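Local coordinates for protein methylmalonyl-CoA carboxyltransferase 12S subunit (Propionibacterium freudenreichii, PDB 1ON3) that transfers the carboxyl group of methylmalonyl-CoA to the biotin of the 1.3S subunit, forming propanoyl-CoA, as the hexameric core of transcarboxylase, at residues T189-M194 / N233-A238; P169-I174 / S253-N258; A430-E435 / I490-T495; I281-G286 / V406-Y411. All blocks are in the same frame, centred on the assembly; numbering follows the deposited sequence.

Contact 1: residues T189-M194 / N233-A238; sequences TDFIIM and NIHFVA
Ile192 and Ile234 meet methyl to methyl, CG2 of one standing 3.5 Å from CG2 of the other, closer than two methyls usually pack. CD1 of Ile234 then reaches CB of Met194. Ile193, whose side chain lies with that of Phe236 on the other face of the sheet, sets CG1 3.9 Å from CD1 of the Phe236 ring. The ring of Phe191 turns its edge to the face of His235, with centroids 5.2 Å apart and planes at 74°. CG of His235 lies anti to its carbonyl carbon (chi1 -51°), and the imidazole spans from the Phe191 ring to the backbone: Ile192 N donates to His235 ND1 over 2.9 Å, nearly straight at 169° although tilted out of the ring plane. With ND1 accepting, NE2 probably carries the proton in its bond to Glu352. An alanine in place of His235 would probably leave the Ile192 N-H without this acceptor and Glu352 without this imidazole partner. Two donors, His235 N and Phe236 N, grip Ile192 O; Met194 N to Phe236 O (3.0 Å) and Ala238 N to Met194 O (2.9 Å) continue the parallel ladder. Strand 236-238 is outermost, within this chain, in the crotonase-like sheet, beside 191-195; helix 241-253 covers the Ile193 and Phe236 face, helix 224-231 packs on Ile234, and strand 305-308 borders Phe236.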
loop_
_atom_site.group_PDB
_atom_site.type_symbol
_atom_site.label_atom_id
_atom_site.label_comp_id
_atom_site.label_asym_id
_atom_site.label_seq_id
_atom_site.Cartn_x
_atom_site.Cartn_y
_atom_site.Cartn_z
ATOM N N THR E 189 -27.453 1.405 -12.027
ATOM C CA THR E 189 -27.512 0.580 -10.815
ATOM C C THR E 189 -27.206 -0.827 -11.322
ATOM O O THR E 189 -26.913 -1.002 -12.502
ATOM C CB THR E 189 -28.912 0.572 -10.140
ATOM O OG1 THR E 189 -29.880 -0.026 -11.020
ATOM C CG2 THR E 189 -29.349 2.021 -9.769
ATOM N N ASP E 190 -27.277 -1.836 -10.466
ATOM C CA ASP E 190 -26.957 -3.182 -10.954
ATOM C C ASP E 190 -28.119 -3.979 -11.521
ATOM O O ASP E 190 -27.956 -4.680 -12.523
ATOM C CB ASP E 190 -26.291 -3.984 -9.850
ATOM C CG ASP E 190 -25.033 -3.320 -9.353
ATOM O OD1 ASP E 190 -24.965 -3.030 -8.147
ATOM O OD2 ASP E 190 -24.126 -3.078 -10.177
ATOM N N PHE E 191 -29.276 -3.893 -10.865
ATOM C CA PHE E 191 -30.461 -4.613 -11.302
ATOM C C PHE E 191 -31.693 -3.746 -11.346
ATOM O O PHE E 191 -31.947 -2.980 -10.418
ATOM C CB PHE E 191 -30.765 -5.786 -10.373
ATOM C CG PHE E 191 -29.672 -6.802 -10.319
ATOM C CD1 PHE E 191 -28.689 -6.736 -9.339
ATOM C CD2 PHE E 191 -29.594 -7.790 -11.282
ATOM C CE1 PHE E 191 -27.627 -7.655 -9.324
ATOM C CE2 PHE E 191 -28.546 -8.704 -11.280
ATOM C CZ PHE E 191 -27.562 -8.635 -10.297
ATOM N N ILE E 192 -32.460 -3.872 -12.427
ATOM C CA ILE E 192 -33.710 -3.130 -12.543
ATOM C C ILE E 192 -34.898 -4.086 -12.468
ATOM O O ILE E 192 -34.982 -5.023 -13.265
ATOM C CB ILE E 192 -33.831 -2.371 -13.881
ATOM C CG1 ILE E 192 -32.730 -1.313 -13.991
ATOM C CG2 ILE E 192 -35.218 -1.713 -13.965
ATOM C CD1 ILE E 192 -32.694 -0.619 -15.364
ATOM N N ILE E 193 -35.791 -3.857 -11.498
ATOM C CA ILE E 193 -37.016 -4.643 -11.338
ATOM C C ILE E 193 -38.091 -3.662 -11.771
ATOM O O ILE E 193 -38.180 -2.572 -11.216
ATOM C CB ILE E 193 -37.301 -5.023 -9.870
ATOM C CG1 ILE E 193 -36.195 -5.938 -9.343
ATOM C CG2 ILE E 193 -38.634 -5.751 -9.770
ATOM C CD1 ILE E 193 -36.152 -5.981 -7.819
ATOM N N MET E 194 -38.895 -4.048 -12.754
ATOM C CA MET E 194 -39.931 -3.178 -13.292
ATOM C C MET E 194 -41.311 -3.820 -13.177
ATOM O O MET E 194 -41.495 -4.960 -13.602
ATOM C CB MET E 194 -39.595 -2.905 -14.760
ATOM C CG MET E 194 -40.186 -1.672 -15.341
ATOM S SD MET E 194 -39.478 -1.296 -16.963
ATOM C CE MET E 194 -40.806 -0.219 -17.541
ATOM N N ASN E 233 -32.914 -3.850 -21.340
ATOM C CA ASN E 233 -32.625 -2.887 -20.262
ATOM C C ASN E 233 -32.899 -3.328 -18.825
ATOM O O ASN E 233 -32.374 -2.710 -17.897
ATOM C CB ASN E 233 -33.447 -1.607 -20.431
ATOM C CG ASN E 233 -33.066 -0.785 -21.650
ATOM O OD1 ASN E 233 -33.940 -0.193 -22.300
ATOM N ND2 ASN E 233 -31.784 -0.712 -21.950
ATOM N N ILE E 234 -33.736 -4.342 -18.621
ATOM C CA ILE E 234 -34.086 -4.711 -17.250
ATOM C C ILE E 234 -33.846 -6.154 -16.881
ATOM O O ILE E 234 -33.668 -7.014 -17.743
ATOM C CB ILE E 234 -35.553 -4.352 -16.925
ATOM C CG1 ILE E 234 -36.506 -5.208 -17.776
ATOM C CG2 ILE E 234 -35.782 -2.855 -17.189
ATOM C CD1 ILE E 234 -37.974 -5.063 -17.394
ATOM N N HIS E 235 -33.894 -6.427 -15.584
ATOM C CA HIS E 235 -33.572 -7.762 -15.107
ATOM C C HIS E 235 -34.684 -8.630 -14.586
ATOM O O HIS E 235 -34.556 -9.857 -14.601
ATOM C CB HIS E 235 -32.465 -7.643 -14.058
ATOM C CG HIS E 235 -31.297 -6.836 -14.529
ATOM N ND1 HIS E 235 -31.329 -5.460 -14.603
ATOM C CD2 HIS E 235 -30.094 -7.212 -15.027
ATOM C CE1 HIS E 235 -30.198 -5.023 -15.127
ATOM N NE2 HIS E 235 -29.432 -6.068 -15.396
ATOM N N PHE E 236 -35.763 -8.004 -14.121
ATOM C CA PHE E 236 -36.905 -8.733 -13.603
ATOM C C PHE E 236 -38.198 -8.018 -13.925
ATOM O O PHE E 236 -38.266 -6.784 -13.843
ATOM C CB PHE E 236 -36.824 -8.883 -12.066
ATOM C CG PHE E 236 -35.562 -9.544 -11.582
ATOM C CD1 PHE E 236 -34.444 -8.790 -11.274
ATOM C CD2 PHE E 236 -35.480 -10.931 -11.493
ATOM C CE1 PHE E 236 -33.244 -9.404 -10.882
ATOM C CE2 PHE E 236 -34.296 -11.551 -11.108
ATOM C CZ PHE E 236 -33.178 -10.787 -10.804
ATOM N N VAL E 237 -39.213 -8.790 -14.304
ATOM C CA VAL E 237 -40.529 -8.222 -14.548
ATOM C C VAL E 237 -41.354 -8.668 -13.363
ATOM O O VAL E 237 -41.329 -9.841 -13.003
ATOM C CB VAL E 237 -41.193 -8.742 -15.841
ATOM C CG1 VAL E 237 -42.645 -8.281 -15.902
ATOM C CG2 VAL E 237 -40.461 -8.205 -17.044
ATOM N N ALA E 238 -42.061 -7.723 -12.744
ATOM C CA ALA E 238 -42.897 -8.003 -11.590
ATOM C C ALA E 238 -44.345 -7.620 -11.904
ATOM O O ALA E 238 -44.600 -6.594 -12.530
ATOM C CB ALA E 238 -42.400 -7.206 -10.394
#

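Contact 2: residues P169-I174 / S253-N258; sequences PQIAII and SFLPQN
Pro169 and Asn258 bring the two backbones to their nearest, with CA atoms 6.6 Å apart, and no hydrogen bond spans the segments. The contact belongs to the crotonase-like fold of the N-terminal half: Pro169 leads into strand 170-175, an inner strand of the mixed sheet, while 255-258 belongs to the irregular chain that leads away from helix 241-253. Pro169 carries most of the meeting. Its CB and the CB of Leu255 both start toward the opposite segment, and the touch is between Pro169 CB and Leu255 CD1 at 3.9 Å. With Leu255 CG anti to its carbonyl carbon and CD1 projecting onward, the same methyl also comes within 4.5 Å of Ile171 CD1, so one leucine branch meets Pro169 and Ile171, two residues apart, whose side chains both start toward the loop. Gln170, between them, points away and bonds Asn161 through its amide. The polar ends of the loop are held elsewhere: Gln257 OE1 accepts from Arg95, and Asn258 OD1 is bonded to Thr260. Across the strand, backbone bonds join Ile171 to Phe133 and Phe135 of strand 133-139. On the loop side the proline ring lies against backbone carbonyl oxygens, with Pro169 CG 3.4 Å from Pro256 O and Pro169 CD 3.2 Å from Gln257 O.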
loop_
_atom_site.group_PDB
_atom_site.type_symbol
_atom_site.label_atom_id
_atom_site.label_comp_id
_atom_site.label_asym_id
_atom_site.label_seq_id
_atom_site.Cartn_x
_atom_site.Cartn_y
_atom_site.Cartn_z
ATOM N N PRO E 169 -24.084 -3.072 -3.548
ATOM C CA PRO E 169 -25.093 -3.428 -4.551
ATOM C C PRO E 169 -26.150 -2.339 -4.663
ATOM O O PRO E 169 -26.531 -1.746 -3.654
ATOM C CB PRO E 169 -25.687 -4.733 -4.013
ATOM C CG PRO E 169 -24.652 -5.247 -3.058
ATOM C CD PRO E 169 -24.149 -3.995 -2.401
ATOM N N GLN E 170 -26.615 -2.083 -5.887
ATOM C CA GLN E 170 -27.634 -1.066 -6.136
ATOM C C GLN E 170 -28.776 -1.698 -6.917
ATOM O O GLN E 170 -28.569 -2.228 -8.012
ATOM C CB GLN E 170 -27.058 0.101 -6.952
ATOM C CG GLN E 170 -25.885 0.820 -6.326
ATOM C CD GLN E 170 -25.369 1.920 -7.224
ATOM O OE1 GLN E 170 -25.938 3.012 -7.265
ATOM N NE2 GLN E 170 -24.299 1.633 -7.974
ATOM N N ILE E 171 -29.971 -1.651 -6.332
ATOM C CA ILE E 171 -31.175 -2.231 -6.914
ATOM C C ILE E 171 -32.224 -1.149 -7.207
ATOM O O ILE E 171 -32.613 -0.382 -6.326
ATOM C CB ILE E 171 -31.777 -3.284 -5.944
ATOM C CG1 ILE E 171 -30.762 -4.416 -5.741
ATOM C CG2 ILE E 171 -33.094 -3.846 -6.488
ATOM C CD1 ILE E 171 -31.120 -5.392 -4.599
ATOM N N ALA E 172 -32.672 -1.090 -8.451
ATOM C CA ALA E 172 -33.675 -0.115 -8.826
ATOM C C ALA E 172 -35.004 -0.819 -9.043
ATOM O O ALA E 172 -35.056 -1.892 -9.651
ATOM C CB ALA E 172 -33.255 0.593 -10.094
ATOM N N ILE E 173 -36.075 -0.229 -8.529
ATOM C CA ILE E 173 -37.411 -0.784 -8.735
ATOM C C ILE E 173 -38.241 0.316 -9.392
ATOM O O ILE E 173 -38.504 1.346 -8.768
ATOM C CB ILE E 173 -38.101 -1.192 -7.402
ATOM C CG1 ILE E 173 -37.253 -2.211 -6.643
ATOM C CG2 ILE E 173 -39.461 -1.814 -7.690
ATOM C CD1 ILE E 173 -36.460 -1.604 -5.497
ATOM N N ILE E 174 -38.610 0.117 -10.656
ATOM C CA ILE E 174 -39.418 1.095 -11.378
ATOM C C ILE E 174 -40.855 0.678 -11.126
ATOM O O ILE E 174 -41.283 -0.392 -11.577
ATOM C CB ILE E 174 -39.182 1.062 -12.910
ATOM C CG1 ILE E 174 -37.709 0.821 -13.237
ATOM C CG2 ILE E 174 -39.684 2.386 -13.516
ATOM C CD1 ILE E 174 -36.773 1.857 -12.736
ATOM N N SER E 253 -30.966 -11.386 -1.092
ATOM C CA SER E 253 -30.502 -12.527 -0.298
ATOM C C SER E 253 -29.272 -13.233 -0.864
ATOM O O SER E 253 -28.562 -13.906 -0.120
ATOM C CB SER E 253 -31.636 -13.551 -0.095
ATOM O OG SER E 253 -31.906 -14.314 -1.265
ATOM N N PHE E 254 -29.013 -13.088 -2.168
ATOM C CA PHE E 254 -27.843 -13.718 -2.788
ATOM C C PHE E 254 -26.615 -12.817 -2.730
ATOM O O PHE E 254 -25.495 -13.250 -3.031
ATOM C CB PHE E 254 -28.093 -14.030 -4.279
ATOM C CG PHE E 254 -29.090 -15.131 -4.525
ATOM C CD1 PHE E 254 -30.423 -14.831 -4.809
ATOM C CD2 PHE E 254 -28.694 -16.465 -4.464
ATOM C CE1 PHE E 254 -31.355 -15.846 -5.023
ATOM C CE2 PHE E 254 -29.604 -17.488 -4.678
ATOM C CZ PHE E 254 -30.953 -17.177 -4.960
ATOM N N LEU E 255 -26.818 -11.566 -2.330
ATOM C CA LEU E 255 -25.731 -10.597 -2.332
ATOM C C LEU E 255 -25.096 -10.206 -1.012
ATOM O O LEU E 255 -25.741 -10.183 0.033
ATOM C CB LEU E 255 -26.201 -9.297 -3.020
ATOM C CG LEU E 255 -27.063 -9.467 -4.281
ATOM C CD1 LEU E 255 -27.549 -8.094 -4.794
ATOM C CD2 LEU E 255 -26.244 -10.181 -5.349
ATOM N N PRO E 256 -23.806 -9.880 -1.056
ATOM C CA PRO E 256 -23.084 -9.458 0.145
ATOM C C PRO E 256 -23.499 -8.002 0.413
ATOM O O PRO E 256 -24.157 -7.375 -0.428
ATOM C CB PRO E 256 -21.632 -9.550 -0.290
ATOM C CG PRO E 256 -21.716 -9.162 -1.765
ATOM C CD PRO E 256 -22.905 -9.951 -2.224
ATOM N N GLN E 257 -23.140 -7.478 1.582
ATOM C CA GLN E 257 -23.445 -6.096 1.921
ATOM C C GLN E 257 -22.648 -5.133 1.049
ATOM O O GLN E 257 -23.152 -4.076 0.650
ATOM C CB GLN E 257 -23.090 -5.824 3.376
ATOM C CG GLN E 257 -24.037 -6.439 4.372
ATOM C CD GLN E 257 -25.419 -5.824 4.279
ATOM O OE1 GLN E 257 -26.283 -6.316 3.553
ATOM N NE2 GLN E 257 -25.627 -4.726 5.002
ATOM N N ASN E 258 -21.397 -5.496 0.771
ATOM C CA ASN E 258 -20.497 -4.665 -0.024
ATOM C C ASN E 258 -19.397 -5.529 -0.637
ATOM O O ASN E 258 -19.365 -6.743 -0.419
ATOM C CB ASN E 258 -19.888 -3.567 0.858
ATOM C CG ASN E 258 -19.167 -4.127 2.059
ATOM O OD1 ASN E 258 -18.123 -4.744 1.924
ATOM N ND2 ASN E 258 -19.731 -3.919 3.252
#

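Contact 3: residues A430-E435 / I490-T495; sequences AWPSAE and IDPADT
Trp431 lays one face of its indole on Pro492: CB of the proline stands 3.5 Å above the centre of the six-membered ring, only 6° off the ring normal, a well-centred CH-pi contact. Thr495 comes instead to the indole edge, its side chain crossing that of Trp431 at about a right angle, and NE1 of Trp431 makes a weak, bent bond of 2.8 Å to Thr495 OG1. That hydroxyl donates to Pro492 O, which also accepts from Thr495 N on the same face of its plane. Ile490, with CG1 between its backbone N and carbonyl carbon (chi1 65°), brings CG1 to 3.8 Å from Trp431 CD1. The two prolines meet tip to tip, Pro432 CD lying 3.5 Å from Pro492 CD. An alanine in place of Trp431 would probably open a gap against Pro492 and take from Thr495 OG1 its indole donor. Ile490 N donates to Ala430 O over 2.8 Å. Met12 of a neighbouring subunit packs on both Trp431 and Pro492, placing the pair at a subunit interface. The type I beta turn Trp431 to Ala434 and the Asx turn of Asp491 OD2 with Ala493 N follow the ends of neighbouring parallel strands 427-430 and 488-489, at the edge of the sheet in the crotonase-like C-terminal half.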
loop_
_atom_site.group_PDB
_atom_site.type_symbol
_atom_site.label_atom_id
_atom_site.label_comp_id
_atom_site.label_asym_id
_atom_site.label_seq_id
_atom_site.Cartn_x
_atom_site.Cartn_y
_atom_site.Cartn_z
ATOM N N ALA E 430 -15.803 -32.510 -17.897
ATOM C CA ALA E 430 -16.487 -32.899 -19.120
ATOM C C ALA E 430 -17.423 -34.079 -18.851
ATOM O O ALA E 430 -17.037 -35.043 -18.181
ATOM C CB ALA E 430 -15.463 -33.294 -20.187
ATOM N N TRP E 431 -18.661 -33.981 -19.330
ATOM C CA TRP E 431 -19.596 -35.089 -19.201
ATOM C C TRP E 431 -19.115 -36.016 -20.308
ATOM O O TRP E 431 -18.326 -35.595 -21.155
ATOM C CB TRP E 431 -21.024 -34.647 -19.481
ATOM C CG TRP E 431 -21.741 -34.096 -18.274
ATOM C CD1 TRP E 431 -21.175 -33.601 -17.128
ATOM C CD2 TRP E 431 -23.152 -33.982 -18.105
ATOM N NE1 TRP E 431 -22.160 -33.188 -16.252
ATOM C CE2 TRP E 431 -23.382 -33.412 -16.830
ATOM C CE3 TRP E 431 -24.253 -34.309 -18.907
ATOM C CZ2 TRP E 431 -24.666 -33.162 -16.344
ATOM C CZ3 TRP E 431 -25.530 -34.061 -18.421
ATOM C CH2 TRP E 431 -25.725 -33.490 -17.146
ATOM N N PRO E 432 -19.579 -37.282 -20.330
ATOM C CA PRO E 432 -19.119 -38.191 -21.391
ATOM C C PRO E 432 -19.621 -37.763 -22.763
ATOM O O PRO E 432 -19.163 -38.260 -23.785
ATOM C CB PRO E 432 -19.699 -39.543 -20.967
ATOM C CG PRO E 432 -19.804 -39.429 -19.467
ATOM C CD PRO E 432 -20.360 -38.017 -19.321
ATOM N N SER E 433 -20.581 -36.850 -22.776
ATOM C CA SER E 433 -21.160 -36.345 -24.023
ATOM C C SER E 433 -20.484 -35.055 -24.485
ATOM O O SER E 433 -20.853 -34.472 -25.519
ATOM C CB SER E 433 -22.653 -36.095 -23.818
ATOM O OG SER E 433 -22.889 -35.521 -22.534
ATOM N N ALA E 434 -19.493 -34.616 -23.724
ATOM C CA ALA E 434 -18.785 -33.386 -24.054
ATOM C C ALA E 434 -18.111 -33.467 -25.415
ATOM O O ALA E 434 -17.457 -34.464 -25.750
ATOM C CB ALA E 434 -17.752 -33.068 -22.989
ATOM N N GLU E 435 -18.259 -32.400 -26.191
ATOM C CA GLU E 435 -17.663 -32.362 -27.502
ATOM C C GLU E 435 -16.926 -31.041 -27.728
ATOM O O GLU E 435 -17.377 -30.202 -28.501
ATOM C CB GLU E 435 -18.748 -32.567 -28.555
ATOM C CG GLU E 435 -18.212 -32.895 -29.927
ATOM C CD GLU E 435 -19.317 -33.191 -30.924
ATOM O OE1 GLU E 435 -18.984 -33.588 -32.057
ATOM O OE2 GLU E 435 -20.509 -33.025 -30.575
ATOM N N ILE E 490 -16.436 -36.896 -16.183
ATOM C CA ILE E 490 -17.284 -37.353 -15.091
ATOM C C ILE E 490 -18.610 -37.991 -15.449
ATOM O O ILE E 490 -19.149 -37.783 -16.525
ATOM C CB ILE E 490 -17.620 -36.175 -14.128
ATOM C CG1 ILE E 490 -18.472 -35.119 -14.855
ATOM C CG2 ILE E 490 -16.337 -35.534 -13.611
ATOM C CD1 ILE E 490 -18.986 -33.993 -13.947
ATOM N N ASP E 491 -19.127 -38.767 -14.503
ATOM C CA ASP E 491 -20.428 -39.394 -14.625
ATOM C C ASP E 491 -21.348 -38.189 -14.369
ATOM O O ASP E 491 -21.216 -37.503 -13.342
ATOM C CB ASP E 491 -20.575 -40.455 -13.522
ATOM C CG ASP E 491 -21.974 -41.042 -13.425
ATOM O OD1 ASP E 491 -22.121 -42.030 -12.673
ATOM O OD2 ASP E 491 -22.923 -40.533 -14.061
ATOM N N PRO E 492 -22.265 -37.899 -15.305
ATOM C CA PRO E 492 -23.180 -36.762 -15.132
ATOM C C PRO E 492 -23.843 -36.764 -13.761
ATOM O O PRO E 492 -24.146 -35.706 -13.196
ATOM C CB PRO E 492 -24.189 -36.953 -16.261
ATOM C CG PRO E 492 -23.362 -37.610 -17.339
ATOM C CD PRO E 492 -22.524 -38.604 -16.574
ATOM N N ALA E 493 -24.059 -37.959 -13.221
ATOM C CA ALA E 493 -24.707 -38.098 -11.920
ATOM C C ALA E 493 -23.950 -37.441 -10.768
ATOM O O ALA E 493 -24.552 -37.125 -9.747
ATOM C CB ALA E 493 -24.941 -39.593 -11.604
ATOM N N ASP E 494 -22.638 -37.250 -10.925
ATOM C CA ASP E 494 -21.811 -36.646 -9.876
ATOM C C ASP E 494 -21.583 -35.137 -10.046
ATOM O O ASP E 494 -20.794 -34.550 -9.313
ATOM C CB ASP E 494 -20.429 -37.317 -9.812
ATOM C CG ASP E 494 -20.503 -38.833 -9.602
ATOM O OD1 ASP E 494 -21.359 -39.294 -8.828
ATOM O OD2 ASP E 494 -19.681 -39.558 -10.197
ATOM N N THR E 495 -22.258 -34.520 -11.011
ATOM C CA THR E 495 -22.070 -33.091 -11.266
ATOM C C THR E 495 -22.138 -32.194 -10.026
ATOM O O THR E 495 -21.220 -31.406 -9.773
ATOM C CB THR E 495 -23.071 -32.602 -12.318
ATOM O OG1 THR E 495 -22.901 -33.376 -13.513
ATOM C CG2 THR E 495 -22.825 -31.116 -12.660
#

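Contact 4: residues I281-G286 / V406-Y411; sequences IVPIDG and VLRKAY
Val282 and Arg408 lie alongside each other, running in opposite senses, and the tight half of the contact forms around them. CG1 of the valine, anti to its backbone N (chi1 -173°), rests 3.7 Å from Arg408 CD and continues over one face of the guanidinium. Its other methyl, CG2, is more distant, 4.4 Å from Leu407 CD1. The arginine chain is extended to CD and then bends (chi3 59°), and beyond the bend three partners hold the guanidinium. NH1 donates to Pro283 O at 2.8 Å, a bent bond of 135° whose donor stands above the carbonyl plane; NE forms a salt bridge with Asp369, and NH2 bonds Lys288 O. Bonds at NE, NH1 and NH2 together limit its rotation, and the carboxylate of Asp369 would probably balance the buried positive charge. Asp285 O lies 3.2 Å from NH1 of Arg408.

The other half is looser and more open to solvent. Gly286 is exposed, its CA over the guanidinium face opposite Val282 CG1 and 3.6 Å from Lys409 NZ. The lysine, bent at chi2 and chi4, reaches the loop mainly through a water that accepts from Lys409 NZ (2.6 Å) and donates to Gly286 O (2.7 Å).

Asp285 starts away from the other segment; its carboxylate accepts from Lys287 N and forms a salt bridge with Lys288. The loop, running from helix 278-281 toward helix 293-299, lies against the corner at Arg408 where strand 402-407 gives way to strand 409-411; Leu407 is bonded through its backbone to Val368 of strand 364-370 and packs on Trp431, and the Arg408 backbone bonds that of Glu435.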
loop_
_atom_site.group_PDB
_atom_site.type_symbol
_atom_site.label_atom_id
_atom_site.label_comp_id
_atom_site.label_asym_id
_atom_site.label_seq_id
_atom_site.Cartn_x
_atom_site.Cartn_y
_atom_site.Cartn_z
ATOM N N ILE E 281 -31.064 -36.093 -18.957
ATOM C CA ILE E 281 -31.586 -34.804 -19.377
ATOM C C ILE E 281 -31.051 -34.351 -20.725
ATOM O O ILE E 281 -31.812 -33.868 -21.564
ATOM C CB ILE E 281 -31.279 -33.724 -18.326
ATOM C CG1 ILE E 281 -31.908 -34.119 -16.989
ATOM C CG2 ILE E 281 -31.815 -32.383 -18.795
ATOM C CD1 ILE E 281 -31.483 -33.246 -15.811
ATOM N N VAL E 282 -29.745 -34.509 -20.924
ATOM C CA VAL E 282 -29.085 -34.121 -22.161
ATOM C C VAL E 282 -29.051 -35.301 -23.137
ATOM O O VAL E 282 -28.349 -36.284 -22.912
ATOM C CB VAL E 282 -27.630 -33.656 -21.885
ATOM C CG1 VAL E 282 -27.005 -33.092 -23.153
ATOM C CG2 VAL E 282 -27.620 -32.626 -20.771
ATOM N N PRO E 283 -29.803 -35.206 -24.241
ATOM C CA PRO E 283 -29.874 -36.257 -25.267
ATOM C C PRO E 283 -28.506 -36.552 -25.886
ATOM O O PRO E 283 -27.682 -35.647 -26.032
ATOM C CB PRO E 283 -30.826 -35.662 -26.304
ATOM C CG PRO E 283 -31.665 -34.723 -25.514
ATOM C CD PRO E 283 -30.649 -34.064 -24.616
ATOM N N ILE E 284 -28.263 -37.812 -26.251
ATOM C CA ILE E 284 -26.996 -38.163 -26.887
ATOM C C ILE E 284 -27.106 -37.678 -28.330
ATOM O O ILE E 284 -26.106 -37.377 -28.980
ATOM C CB ILE E 284 -26.737 -39.709 -26.865
ATOM C CG1 ILE E 284 -26.621 -40.211 -25.418
ATOM C CG2 ILE E 284 -25.448 -40.040 -27.588
ATOM C CD1 ILE E 284 -25.475 -39.609 -24.631
ATOM N N ASP E 285 -28.340 -37.594 -28.821
ATOM C CA ASP E 285 -28.595 -37.137 -30.182
ATOM C C ASP E 285 -28.413 -35.620 -30.222
ATOM O O ASP E 285 -29.269 -34.865 -29.751
ATOM C CB ASP E 285 -30.026 -37.493 -30.601
ATOM C CG ASP E 285 -30.347 -37.067 -32.030
ATOM O OD1 ASP E 285 -29.519 -36.388 -32.678
ATOM O OD2 ASP E 285 -31.451 -37.409 -32.507
ATOM N N GLY E 286 -27.291 -35.186 -30.782
ATOM C CA GLY E 286 -27.004 -33.766 -30.874
ATOM C C GLY E 286 -28.119 -32.962 -31.504
ATOM O O GLY E 286 -28.174 -31.752 -31.325
ATOM N N VAL E 406 -18.747 -29.009 -18.994
ATOM C CA VAL E 406 -19.123 -29.126 -20.398
ATOM C C VAL E 406 -20.095 -30.288 -20.569
ATOM O O VAL E 406 -19.708 -31.448 -20.420
ATOM C CB VAL E 406 -17.887 -29.351 -21.298
ATOM C CG1 VAL E 406 -18.323 -29.427 -22.756
ATOM C CG2 VAL E 406 -16.887 -28.222 -21.091
ATOM N N LEU E 407 -21.349 -29.962 -20.889
ATOM C CA LEU E 407 -22.410 -30.952 -21.067
ATOM C C LEU E 407 -22.376 -31.621 -22.427
ATOM O O LEU E 407 -22.507 -32.842 -22.527
ATOM C CB LEU E 407 -23.793 -30.302 -20.895
ATOM C CG LEU E 407 -24.042 -29.452 -19.640
ATOM C CD1 LEU E 407 -25.482 -28.952 -19.652
ATOM C CD2 LEU E 407 -23.781 -30.261 -18.378
ATOM N N ARG E 408 -22.216 -30.829 -23.482
ATOM C CA ARG E 408 -22.212 -31.417 -24.812
ATOM C C ARG E 408 -21.368 -30.611 -25.797
ATOM O O ARG E 408 -20.140 -30.628 -25.707
ATOM C CB ARG E 408 -23.667 -31.560 -25.291
ATOM C CG ARG E 408 -23.877 -32.560 -26.413
ATOM C CD ARG E 408 -25.356 -32.982 -26.509
ATOM N NE ARG E 408 -26.263 -31.854 -26.741
ATOM C CZ ARG E 408 -27.540 -31.983 -27.094
ATOM N NH1 ARG E 408 -28.068 -33.196 -27.250
ATOM N NH2 ARG E 408 -28.287 -30.903 -27.318
ATOM N N LYS E 409 -22.008 -29.910 -26.730
ATOM C CA LYS E 409 -21.269 -29.126 -27.716
ATOM C C LYS E 409 -20.449 -28.013 -27.055
ATOM O O LYS E 409 -20.917 -27.353 -26.125
ATOM C CB LYS E 409 -22.224 -28.479 -28.724
ATOM C CG LYS E 409 -23.015 -29.431 -29.599
ATOM C CD LYS E 409 -22.104 -30.254 -30.501
ATOM C CE LYS E 409 -22.913 -31.003 -31.569
ATOM N NZ LYS E 409 -24.006 -31.831 -30.982
ATOM N N ALA E 410 -19.234 -27.802 -27.551
ATOM C CA ALA E 410 -18.350 -26.745 -27.043
ATOM C C ALA E 410 -17.424 -26.425 -28.213
ATOM O O ALA E 410 -16.264 -26.822 -28.241
ATOM C CB ALA E 410 -17.562 -27.251 -25.850
ATOM N N TYR E 411 -17.957 -25.688 -29.179
ATOM C CA TYR E 411 -17.222 -25.377 -30.398
ATOM C C TYR E 411 -16.553 -24.010 -30.520
ATOM O O TYR E 411 -17.161 -22.981 -30.238
ATOM C CB TYR E 411 -18.155 -25.539 -31.598
ATOM C CG TYR E 411 -18.565 -26.963 -31.937
ATOM C CD1 TYR E 411 -18.195 -28.041 -31.130
ATOM C CD2 TYR E 411 -19.309 -27.227 -33.088
ATOM C CE1 TYR E 411 -18.556 -29.352 -31.467
ATOM C CE2 TYR E 411 -19.673 -28.522 -33.433
ATOM C CZ TYR E 411 -19.289 -29.582 -32.620
ATOM O OH TYR E 411 -19.614 -30.868 -32.988
HETATM O O HOH W 1 -26.023 -30.206 -30.587
#

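How the contacts relate
From the N terminus, contact 2 opens first at 169-174; contact 1 opens and closes within its span, at 189-194 and 233-238, before 253-258 completes contact 2. The two touch through neighbouring strands 170-175 and 191-195, where Ile193 N lies 2.8 Å from Ala172 O, so both build one sheet of the N-terminal half. Contact 4 then joins 281-286 to 406-411, and contact 3 follows in series, from 430-435 to 490-495. These two centres are about 10 Å apart in the C-terminal half, and meet through Ser433 OG and Leu407 O, 2.7 Å apart. The pairs stay separate, contacts 2 and 3 being about 17 Å apart at nearest atoms.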